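Local coordinates for protein C-type lectin domain family 4, member b1 (Mus musculus, PDB 6LKR) that probably binds carbohydrate ligands through a calcium-dependent C-type lectin domain and may help regulate the immune activity of dendritic cells, at residues 29-34 with 125-130; 66-71 with 114-119; 74-79 with 102-107. One frame throughout, in Å; residues are numbered along the deposited sequence. Where two conformers were deposited one is given.

How the interactions relate
Following the chain from its N terminus, helix 28-37 comes first, and its segment 29-34 meets segment 125-130 near the C-terminal end; interaction 1 thus closes the widest loop, spanning 90 residues. Inside that loop, interaction 2 joins segment 66-71 to segment 114-119. Interaction 3 (74-79 with 102-107) is nested within interaction 2, so the three loops lie one inside another and none cross. Interactions 2 and 3 have centres about 3 Å apart; strand 64-70 pairs with both 76-78 and 103-109, and Asn117 and Asp118 of 114-119 bind calcium. The centre of interaction 1 is about 12 and 13 Å from theirs; its strand belongs to the same sheet, its helix packs against it.

Interaction 1: 29-34 with 125-130; sequences NKSEEN and QKSVCQ
Ser31 and Ser127 face each other across the junction between helix 28-37 and strand 126-132 of the C-type lectin fold, the helix bringing one small side chain and the strand the other. Both CB atoms point toward the partner segment and meet at 3.9 Å, while Ser31 OG and Ser127 OG stand 4.0 Å apart, too far for a direct bond. Two waters fill the role instead. The first accepts from Asn34 ND2, donates to Ser31 O at 2.8 Å and bonds Ser127 OG, so it ties the strand hydroxyl to the helix backbone. The second donates to Ser31 OG at 2.8 Å and to Gln125 O at 2.9 Å, and it also bonds Ser127 OG. Ser127 OG is therefore held between two waters that lie about 103° apart as seen from it, close to tetrahedral.

Ser127 OG sits between its own backbone N and carbonyl carbon (chi1 52°), which turns it to the helix and within reach of both waters. Ser31 OG lies beside its backbone N, turned back along the helix, and hydrogen-bonds Ser27 O; the second water then links this turn of helix to the strand. Apolar side chains also pack here: Leu42 touches both serines, and Phe65 touches Ser31 and Gln125. The two elements are also joined covalently, because Cys129 of the strand forms a disulfide with Cys35, just beyond Asn34 on the same helix. Asn34 itself sends its amide toward the strand, and ND2 rests 3.0 Å from the first water.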
loop_
_atom_site.group_PDB
_atom_site.type_symbol
_atom_site.label_atom_id
_atom_site.label_comp_id
_atom_site.label_asym_id
_atom_site.label_seq_id
_atom_site.Cartn_x
_atom_site.Cartn_y
_atom_site.Cartn_z
ATOM N N ASN A 29 4.065 -15.617 13.060
ATOM C CA ASN A 29 5.480 -15.439 12.627
ATOM C C ASN A 29 5.861 -16.498 11.584
ATOM O O ASN A 29 6.500 -16.141 10.571
ATOM C CB ASN A 29 6.466 -15.515 13.797
ATOM C CG ASN A 29 6.521 -14.245 14.617
ATOM O OD1 ASN A 29 6.181 -13.169 14.132
ATOM N ND2 ASN A 29 6.961 -14.361 15.859
ATOM N N LYS A 30 5.499 -17.760 11.828
ATOM C CA LYS A 30 5.833 -18.903 10.934
ATOM C C LYS A 30 5.044 -18.772 9.625
ATOM O O LYS A 30 5.580 -19.170 8.573
ATOM C CB LYS A 30 5.556 -20.235 11.636
ATOM C CG LYS A 30 6.479 -20.545 12.807
ATOM C CD LYS A 30 7.949 -20.542 12.452
ATOM C CE LYS A 30 8.828 -21.032 13.583
ATOM N NZ LYS A 30 8.605 -22.471 13.855
ATOM N N SER A 31 3.823 -18.231 9.692
ATOM C CA SER A 31 2.966 -17.936 8.510
ATOM C C SER A 31 3.599 -16.822 7.665
ATOM O O SER A 31 3.701 -16.989 6.431
ATOM C CB SER A 31 1.566 -17.576 8.927
ATOM O OG SER A 31 0.936 -18.659 9.595
ATOM N N GLU A 32 4.017 -15.714 8.289
ATOM C CA GLU A 32 4.705 -14.616 7.561
ATOM C C GLU A 32 6.016 -15.157 6.970
ATOM O O GLU A 32 6.334 -14.798 5.823
ATOM C CB GLU A 32 4.926 -13.395 8.456
ATOM C CG GLU A 32 5.726 -12.276 7.791
ATOM C CD GLU A 32 5.181 -11.658 6.506
ATOM O OE1 GLU A 32 4.018 -11.904 6.161
ATOM O OE2 GLU A 32 5.927 -10.903 5.854
ATOM N N GLU A 33 6.762 -15.961 7.730
ATOM C CA GLU A 33 8.048 -16.551 7.263
ATOM C C GLU A 33 7.790 -17.375 5.994
ATOM O O GLU A 33 8.548 -17.211 5.025
ATOM C CB GLU A 33 8.683 -17.401 8.363
ATOM C CG GLU A 33 10.005 -18.030 7.957
ATOM C CD GLU A 33 10.628 -18.886 9.047
ATOM O OE1 GLU A 33 9.984 -19.877 9.473
ATOM O OE2 GLU A 33 11.746 -18.552 9.474
ATOM N N ASN A 34 6.748 -18.208 5.987
ATOM C CA ASN A 34 6.386 -19.041 4.808
ATOM C C ASN A 34 6.088 -18.132 3.611
ATOM O O ASN A 34 6.635 -18.401 2.521
ATOM C CB ASN A 34 5.219 -19.985 5.090
ATOM C CG ASN A 34 4.849 -20.833 3.889
ATOM O OD1 ASN A 34 5.700 -21.530 3.329
ATOM N ND2 ASN A 34 3.593 -20.756 3.466
ATOM N N GLN A 125 -3.058 -20.828 12.931
ATOM C CA GLN A 125 -4.183 -20.641 11.985
ATOM C C GLN A 125 -3.679 -20.937 10.576
ATOM O O GLN A 125 -2.450 -21.111 10.388
ATOM C CB GLN A 125 -4.742 -19.214 12.036
ATOM C CG GLN A 125 -4.992 -18.668 13.438
ATOM C CD GLN A 125 -6.155 -19.311 14.157
ATOM O OE1 GLN A 125 -6.971 -20.008 13.571
ATOM N NE2 GLN A 125 -6.224 -19.105 15.462
ATOM N N LYS A 126 -4.600 -20.966 9.623
ATOM C CA LYS A 126 -4.275 -20.954 8.178
ATOM C C LYS A 126 -3.768 -19.546 7.842
ATOM O O LYS A 126 -3.682 -18.710 8.758
ATOM C CB LYS A 126 -5.509 -21.391 7.385
ATOM C CG LYS A 126 -6.087 -22.731 7.832
ATOM C CD LYS A 126 -6.904 -23.442 6.772
ATOM C CE LYS A 126 -7.212 -24.882 7.128
ATOM N NZ LYS A 126 -5.998 -25.730 7.082
ATOM N N SER A 127 -3.429 -19.294 6.591
ATOM C CA SER A 127 -2.930 -17.966 6.177
ATOM C C SER A 127 -3.200 -17.769 4.695
ATOM O O SER A 127 -3.587 -18.740 4.024
ATOM C CB SER A 127 -1.466 -17.825 6.513
ATOM O OG SER A 127 -0.724 -18.919 5.996
ATOM N N VAL A 128 -3.013 -16.535 4.234
ATOM C CA VAL A 128 -3.113 -16.139 2.798
ATOM C C VAL A 128 -1.945 -15.197 2.496
ATOM O O VAL A 128 -1.717 -14.278 3.311
ATOM C CB VAL A 128 -4.456 -15.458 2.463
ATOM C CG1 VAL A 128 -4.839 -15.692 1.010
ATOM C CG2 VAL A 128 -5.583 -15.891 3.383
ATOM N N CYS A 129 -1.240 -15.436 1.400
ATOM C CA CYS A 129 -0.052 -14.664 0.972
ATOM C C CYS A 129 -0.407 -13.847 -0.262
ATOM O O CYS A 129 -1.315 -14.246 -1.026
ATOM C CB CYS A 129 1.134 -15.559 0.635
ATOM S SG CYS A 129 1.619 -16.714 1.946
ATOM N N GLN A 130 0.320 -12.758 -0.466
ATOM C CA GLN A 130 0.186 -11.927 -1.676
ATOM C C GLN A 130 1.582 -11.495 -2.104
ATOM O O GLN A 130 2.466 -11.354 -1.232
ATOM C CB GLN A 130 -0.756 -10.742 -1.428
ATOM C CG GLN A 130 -0.089 -9.512 -0.849
ATOM C CD GLN A 130 -1.049 -8.355 -0.704
ATOM O OE1 GLN A 130 -2.134 -8.500 -0.154
ATOM N NE2 GLN A 130 -0.651 -7.195 -1.201
HETATM O O HOH W 1 1.990 -18.770 5.113
HETATM O O HOH W 2 -0.531 -20.622 8.285
#

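Interaction 2: 66-71 with 114-119; sequences IGLWDT and WGWNDI. With CA (calcium ion), chain D.
Ile66 holds CG1 between its backbone N and carbonyl carbon (chi1 70°) and extends from there, a shape that carries CD1 onto the indole of Trp116. Two residues on, Leu68 swings CG anti to its backbone N (chi1 -168°) and brings CD2 to the same ring. The two methyls use different parts of it. Ile66 CD1 lies over one face of the five-membered ring, 3.7 Å from its centroid and only 7° from the normal, a CH-pi contact with the carbon almost straight above. Leu68 CD2 approaches the six-membered ring obliquely, 3.9 Å from Trp116 CZ3. Both aliphatic chains run at about a right angle to the tryptophan.

Ile66, Gly67 and Leu68 belong to the stretch corresponding to the WIGL motif of C-type lectins, and Trp116 opens the WND motif that continues with Asn117 and Asp118. Gly67 is the centre of an inverse gamma turn, closed by a weak Leu68 N to Ile66 O bond; the chain turns a corner there, and Ile66 and Leu68 on its two sides both reach one indole. Val104 also touches Trp116, and the polar partner of the indole nitrogen is Gln51.

The two residues after Trp116 bind the metal. Asn117 binds the calcium ion through its side-chain amide, and Asp118 grips it twice, by its backbone O at 2.4 Å and by its carboxylate OD1 at 2.3 Å. Glu95, Ser97 and Glu101 and two waters complete the site. The other carboxylate oxygen of Asp118, OD2, forms a salt bridge with Arg74, which probably helps to steady the orientation of the metal-bound group.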
loop_
_atom_site.group_PDB
_atom_site.type_symbol
_atom_site.label_atom_id
_atom_site.label_comp_id
_atom_site.label_asym_id
_atom_site.label_seq_id
_atom_site.Cartn_x
_atom_site.Cartn_y
_atom_site.Cartn_z
ATOM N N ILE A 66 -3.923 -12.667 8.518
ATOM C CA ILE A 66 -3.627 -11.575 7.548
ATOM C C ILE A 66 -2.395 -10.813 8.045
ATOM O O ILE A 66 -1.973 -11.034 9.205
ATOM C CB ILE A 66 -4.859 -10.675 7.341
ATOM C CG1 ILE A 66 -5.170 -9.818 8.570
ATOM C CG2 ILE A 66 -6.059 -11.517 6.939
ATOM C CD1 ILE A 66 -6.205 -8.755 8.320
ATOM N N GLY A 67 -1.815 -9.976 7.181
ATOM C CA GLY A 67 -0.524 -9.308 7.421
ATOM C C GLY A 67 -0.690 -8.029 8.221
ATOM O O GLY A 67 -0.052 -7.027 7.876
ATOM N N LEU A 68 -1.485 -8.074 9.284
ATOM C CA LEU A 68 -1.751 -6.919 10.176
ATOM C C LEU A 68 -1.339 -7.317 11.594
ATOM O O LEU A 68 -1.740 -8.391 12.057
ATOM C CB LEU A 68 -3.235 -6.546 10.119
ATOM C CG LEU A 68 -3.599 -5.206 10.767
ATOM C CD1 LEU A 68 -2.970 -4.044 10.010
ATOM C CD2 LEU A 68 -5.106 -5.016 10.828
ATOM N N TRP A 69 -0.550 -6.482 12.261
ATOM C CA TRP A 69 -0.123 -6.763 13.649
ATOM C C TRP A 69 -0.032 -5.452 14.421
ATOM O O TRP A 69 0.137 -4.383 13.809
ATOM C CB TRP A 69 1.183 -7.565 13.693
ATOM C CG TRP A 69 2.369 -6.844 13.141
ATOM C CD1 TRP A 69 2.627 -6.562 11.831
ATOM C CD2 TRP A 69 3.496 -6.344 13.887
ATOM N NE1 TRP A 69 3.815 -5.892 11.715
ATOM C CE2 TRP A 69 4.376 -5.752 12.955
ATOM C CE3 TRP A 69 3.838 -6.329 15.241
ATOM C CZ2 TRP A 69 5.577 -5.158 13.337
ATOM C CZ3 TRP A 69 5.022 -5.729 15.621
ATOM C CH2 TRP A 69 5.876 -5.152 14.681
ATOM N N ASP A 70 -0.147 -5.566 15.734
ATOM C CA ASP A 70 -0.155 -4.404 16.650
ATOM C C ASP A 70 1.280 -4.180 17.128
ATOM O O ASP A 70 1.788 -5.030 17.881
ATOM C CB ASP A 70 -1.147 -4.644 17.783
ATOM C CG ASP A 70 -1.235 -3.480 18.743
ATOM O OD1 ASP A 70 -0.561 -2.456 18.491
ATOM O OD2 ASP A 70 -1.988 -3.607 19.715
ATOM N N THR A 71 1.884 -3.076 16.692
ATOM C CA THR A 71 3.278 -2.673 16.995
ATOM C C THR A 71 3.326 -1.995 18.370
ATOM O O THR A 71 4.429 -1.758 18.859
ATOM C CB THR A 71 3.828 -1.775 15.881
ATOM O OG1 THR A 71 3.172 -0.507 15.934
ATOM C CG2 THR A 71 3.615 -2.349 14.497
ATOM N N TRP A 114 -17.620 -12.353 6.396
ATOM C CA TRP A 114 -16.176 -12.314 6.724
ATOM C C TRP A 114 -15.858 -11.037 7.497
ATOM O O TRP A 114 -16.487 -9.988 7.241
ATOM C CB TRP A 114 -15.341 -12.419 5.454
ATOM C CG TRP A 114 -15.424 -13.759 4.802
ATOM C CD1 TRP A 114 -16.254 -14.132 3.784
ATOM C CD2 TRP A 114 -14.611 -14.905 5.105
ATOM N NE1 TRP A 114 -16.007 -15.430 3.431
ATOM C CE2 TRP A 114 -15.005 -15.931 4.221
ATOM C CE3 TRP A 114 -13.574 -15.154 6.014
ATOM C CZ2 TRP A 114 -14.399 -17.187 4.228
ATOM C CZ3 TRP A 114 -12.988 -16.399 6.031
ATOM C CH2 TRP A 114 -13.399 -17.401 5.147
ATOM N N GLY A 115 -14.894 -11.129 8.404
ATOM C CA GLY A 115 -14.432 -9.982 9.193
ATOM C C GLY A 115 -13.146 -10.323 9.910
ATOM O O GLY A 115 -12.789 -11.522 9.970
ATOM N N TRP A 116 -12.478 -9.302 10.436
ATOM C CA TRP A 116 -11.182 -9.451 11.133
ATOM C C TRP A 116 -11.406 -9.608 12.641
ATOM O O TRP A 116 -12.355 -9.009 13.189
ATOM C CB TRP A 116 -10.266 -8.260 10.883
ATOM C CG TRP A 116 -9.992 -7.915 9.456
ATOM C CD1 TRP A 116 -10.210 -8.655 8.327
ATOM C CD2 TRP A 116 -9.410 -6.679 9.025
ATOM N NE1 TRP A 116 -9.801 -7.951 7.223
ATOM C CE2 TRP A 116 -9.302 -6.739 7.622
ATOM C CE3 TRP A 116 -8.955 -5.541 9.699
ATOM C CZ2 TRP A 116 -8.766 -5.689 6.881
ATOM C CZ3 TRP A 116 -8.435 -4.502 8.963
ATOM C CH2 TRP A 116 -8.337 -4.581 7.575
ATOM N N ASN A 117 -10.486 -10.322 13.276
ATOM C CA ASN A 117 -10.455 -10.587 14.731
ATOM C C ASN A 117 -9.002 -10.463 15.178
ATOM O O ASN A 117 -8.135 -11.092 14.529
ATOM C CB ASN A 117 -11.037 -11.971 15.020
ATOM C CG ASN A 117 -10.957 -12.382 16.474
ATOM O OD1 ASN A 117 -11.078 -11.553 17.373
ATOM N ND2 ASN A 117 -10.794 -13.672 16.712
ATOM N N ASP A 118 -8.736 -9.698 16.235
ATOM C CA ASP A 118 -7.411 -9.743 16.901
ATOM C C ASP A 118 -7.353 -11.058 17.687
ATOM O O ASP A 118 -8.367 -11.451 18.293
ATOM C CB ASP A 118 -7.116 -8.479 17.710
ATOM C CG ASP A 118 -8.076 -8.214 18.860
ATOM O OD1 ASP A 118 -9.233 -8.719 18.810
ATOM O OD2 ASP A 118 -7.665 -7.501 19.782
ATOM N N ILE A 119 -6.242 -11.784 17.580
ATOM C CA ILE A 119 -6.015 -13.047 18.341
ATOM C C ILE A 119 -4.554 -13.085 18.769
ATOM O O ILE A 119 -3.765 -12.280 18.259
ATOM C CB ILE A 119 -6.379 -14.313 17.542
ATOM C CG1 ILE A 119 -5.510 -14.481 16.294
ATOM C CG2 ILE A 119 -7.863 -14.354 17.211
ATOM C CD1 ILE A 119 -5.503 -15.910 15.783
HETATM CA CA CA D . -10.232 -10.642 19.528
HETATM O O HOH W 3 -12.461 -11.834 20.254
HETATM O O HOH W 4 -10.341 -12.818 20.275
#

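Interaction 3: 74-79 with 102-107; sequences RQWQWV and KCVTVY
Trp76 meets Val104 with the benzo part of its indole. Its CB heads neither toward nor away from strand 103-109, but CG lies anti to the carbonyl carbon (chi1 -55°) and the ring swings across to it. Along the benzo ring, CE3 stands 3.9 Å from Val104 CG2 and CZ3 comes within 3.5 Å of the same methyl, while CH2 follows at 4.2 Å. CZ3 also lies 3.9 Å from Lys102 O, both partners approaching the ring obliquely.

Here strand 64-70 of the C-type lectin sheet pairs with both strand 76-78 and strand 103-109, and the indole, lying against that shared strand, also touches Asp70 and Asp118. Further round the ring, CZ2 sits 3.5 Å above the centre of the Arg74 guanidinium, with the two planes tilted by about 50°, so only this corner of the indole lies over the guanidinium; Arg74 CA covers one indole face. Arg74 NH2 reaches Glu101 O and Asp70. Lys102 NZ, 4.4 Å from Arg74 NH2, shares the Asp70 carboxylate and also bonds Asp99 and Gly72 O.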
loop_
_atom_site.group_PDB
_atom_site.type_symbol
_atom_site.label_atom_id
_atom_site.label_comp_id
_atom_site.label_asym_id
_atom_site.label_seq_id
_atom_site.Cartn_x
_atom_site.Cartn_y
_atom_site.Cartn_z
ATOM N N ARG A 74 -2.927 -0.983 19.902
ATOM C CA ARG A 74 -3.859 -0.787 18.762
ATOM C C ARG A 74 -3.145 0.040 17.685
ATOM O O ARG A 74 -3.835 0.748 16.938
ATOM C CB ARG A 74 -5.160 -0.117 19.226
ATOM C CG ARG A 74 -5.749 -0.676 20.518
ATOM C CD ARG A 74 -6.262 -2.106 20.445
ATOM N NE ARG A 74 -5.191 -3.096 20.440
ATOM C CZ ARG A 74 -5.364 -4.411 20.355
ATOM N NH1 ARG A 74 -6.578 -4.927 20.314
ATOM N NH2 ARG A 74 -4.313 -5.211 20.313
ATOM N N GLN A 75 -1.811 -0.017 17.637
ATOM C CA GLN A 75 -0.993 0.645 16.586
ATOM C C GLN A 75 -0.764 -0.378 15.463
ATOM O O GLN A 75 0.373 -0.874 15.304
ATOM C CB GLN A 75 0.255 1.245 17.233
ATOM C CG GLN A 75 -0.111 2.357 18.212
ATOM C CD GLN A 75 1.008 2.752 19.140
ATOM O OE1 GLN A 75 1.101 2.274 20.271
ATOM N NE2 GLN A 75 1.875 3.623 18.648
ATOM N N TRP A 76 -1.844 -0.684 14.745
ATOM C CA TRP A 76 -1.897 -1.694 13.660
ATOM C C TRP A 76 -0.948 -1.276 12.537
ATOM O O TRP A 76 -0.973 -0.113 12.121
ATOM C CB TRP A 76 -3.339 -1.883 13.176
ATOM C CG TRP A 76 -4.272 -2.243 14.290
ATOM C CD1 TRP A 76 -5.218 -1.445 14.868
ATOM C CD2 TRP A 76 -4.295 -3.480 15.022
ATOM N NE1 TRP A 76 -5.842 -2.110 15.887
ATOM C CE2 TRP A 76 -5.304 -3.363 16.001
ATOM C CE3 TRP A 76 -3.594 -4.687 14.921
ATOM C CZ2 TRP A 76 -5.610 -4.396 16.882
ATOM C CZ3 TRP A 76 -3.902 -5.710 15.788
ATOM C CH2 TRP A 76 -4.894 -5.566 16.757
ATOM N N GLN A 77 -0.140 -2.219 12.072
ATOM C CA GLN A 77 0.817 -2.011 10.968
ATOM C C GLN A 77 0.671 -3.187 10.005
ATOM O O GLN A 77 0.543 -4.335 10.486
ATOM C CB GLN A 77 2.229 -1.883 11.540
ATOM C CG GLN A 77 3.289 -1.478 10.523
ATOM C CD GLN A 77 4.574 -1.059 11.203
ATOM O OE1 GLN A 77 4.651 0.002 11.821
ATOM N NE2 GLN A 77 5.589 -1.904 11.118
ATOM N N TRP A 78 0.659 -2.896 8.705
ATOM C CA TRP A 78 0.709 -3.924 7.636
ATOM C C TRP A 78 2.143 -4.440 7.523
ATOM O O TRP A 78 3.070 -3.644 7.733
ATOM C CB TRP A 78 0.208 -3.352 6.309
ATOM C CG TRP A 78 -1.248 -3.015 6.327
ATOM C CD1 TRP A 78 -1.810 -1.772 6.274
ATOM C CD2 TRP A 78 -2.338 -3.947 6.427
ATOM N NE1 TRP A 78 -3.177 -1.869 6.314
ATOM C CE2 TRP A 78 -3.529 -3.191 6.414
ATOM C CE3 TRP A 78 -2.424 -5.343 6.506
ATOM C CZ2 TRP A 78 -4.787 -3.786 6.505
ATOM C CZ3 TRP A 78 -3.667 -5.929 6.591
ATOM C CH2 TRP A 78 -4.830 -5.158 6.599
ATOM N N VAL A 79 2.320 -5.711 7.166
ATOM C CA VAL A 79 3.670 -6.344 7.097
ATOM C C VAL A 79 4.521 -5.695 5.996
ATOM O O VAL A 79 5.740 -5.836 6.077
ATOM C CB VAL A 79 3.592 -7.868 6.909
ATOM C CG1 VAL A 79 3.136 -8.546 8.190
ATOM C CG2 VAL A 79 2.716 -8.269 5.728
ATOM N N LYS A 102 -2.208 -9.381 19.511
ATOM C CA LYS A 102 -1.353 -8.485 18.683
ATOM C C LYS A 102 -1.396 -8.859 17.192
ATOM O O LYS A 102 -0.876 -8.074 16.388
ATOM C CB LYS A 102 0.078 -8.502 19.224
ATOM C CG LYS A 102 0.230 -7.979 20.647
ATOM C CD LYS A 102 -0.216 -6.545 20.802
ATOM C CE LYS A 102 0.214 -5.917 22.107
ATOM N NZ LYS A 102 -0.514 -4.650 22.365
ATOM N N CYS A 103 -2.004 -9.987 16.828
ATOM C CA CYS A 103 -2.085 -10.473 15.429
ATOM C C CYS A 103 -3.552 -10.566 15.020
ATOM O O CYS A 103 -4.435 -10.460 15.897
ATOM C CB CYS A 103 -1.362 -11.804 15.258
ATOM S SG CYS A 103 0.432 -11.635 15.428
ATOM N N VAL A 104 -3.802 -10.684 13.721
ATOM C CA VAL A 104 -5.161 -10.498 13.141
ATOM C C VAL A 104 -5.468 -11.667 12.216
ATOM O O VAL A 104 -4.608 -12.040 11.394
ATOM C CB VAL A 104 -5.295 -9.140 12.429
ATOM C CG1 VAL A 104 -6.687 -8.923 11.853
ATOM C CG2 VAL A 104 -4.949 -8.004 13.375
ATOM N N THR A 105 -6.662 -12.227 12.381
ATOM C CA THR A 105 -7.204 -13.274 11.483
ATOM C C THR A 105 -8.460 -12.752 10.801
ATOM O O THR A 105 -9.078 -11.798 11.322
ATOM C CB THR A 105 -7.562 -14.567 12.221
ATOM O OG1 THR A 105 -8.410 -14.235 13.323
ATOM C CG2 THR A 105 -6.334 -15.305 12.690
ATOM N N VAL A 106 -8.788 -13.346 9.664
ATOM C CA VAL A 106 -10.074 -13.092 8.978
ATOM C C VAL A 106 -10.830 -14.416 9.057
ATOM O O VAL A 106 -10.216 -15.477 8.833
ATOM C CB VAL A 106 -9.873 -12.560 7.546
ATOM C CG1 VAL A 106 -9.097 -13.538 6.675
ATOM C CG2 VAL A 106 -11.196 -12.191 6.900
ATOM N N TYR A 107 -12.106 -14.365 9.421
ATOM C CA TYR A 107 -12.946 -15.576 9.565
ATOM C C TYR A 107 -14.402 -15.198 9.313
ATOM O O TYR A 107 -14.753 -14.002 9.291
ATOM C CB TYR A 107 -12.712 -16.242 10.922
ATOM C CG TYR A 107 -13.541 -15.712 12.065
ATOM C CD1 TYR A 107 -13.128 -14.620 12.811
ATOM C CD2 TYR A 107 -14.719 -16.341 12.433
ATOM C CE1 TYR A 107 -13.879 -14.151 13.878
ATOM C CE2 TYR A 107 -15.484 -15.883 13.492
ATOM C CZ TYR A 107 -15.062 -14.785 14.219
ATOM O OH TYR A 107 -15.825 -14.337 15.254
#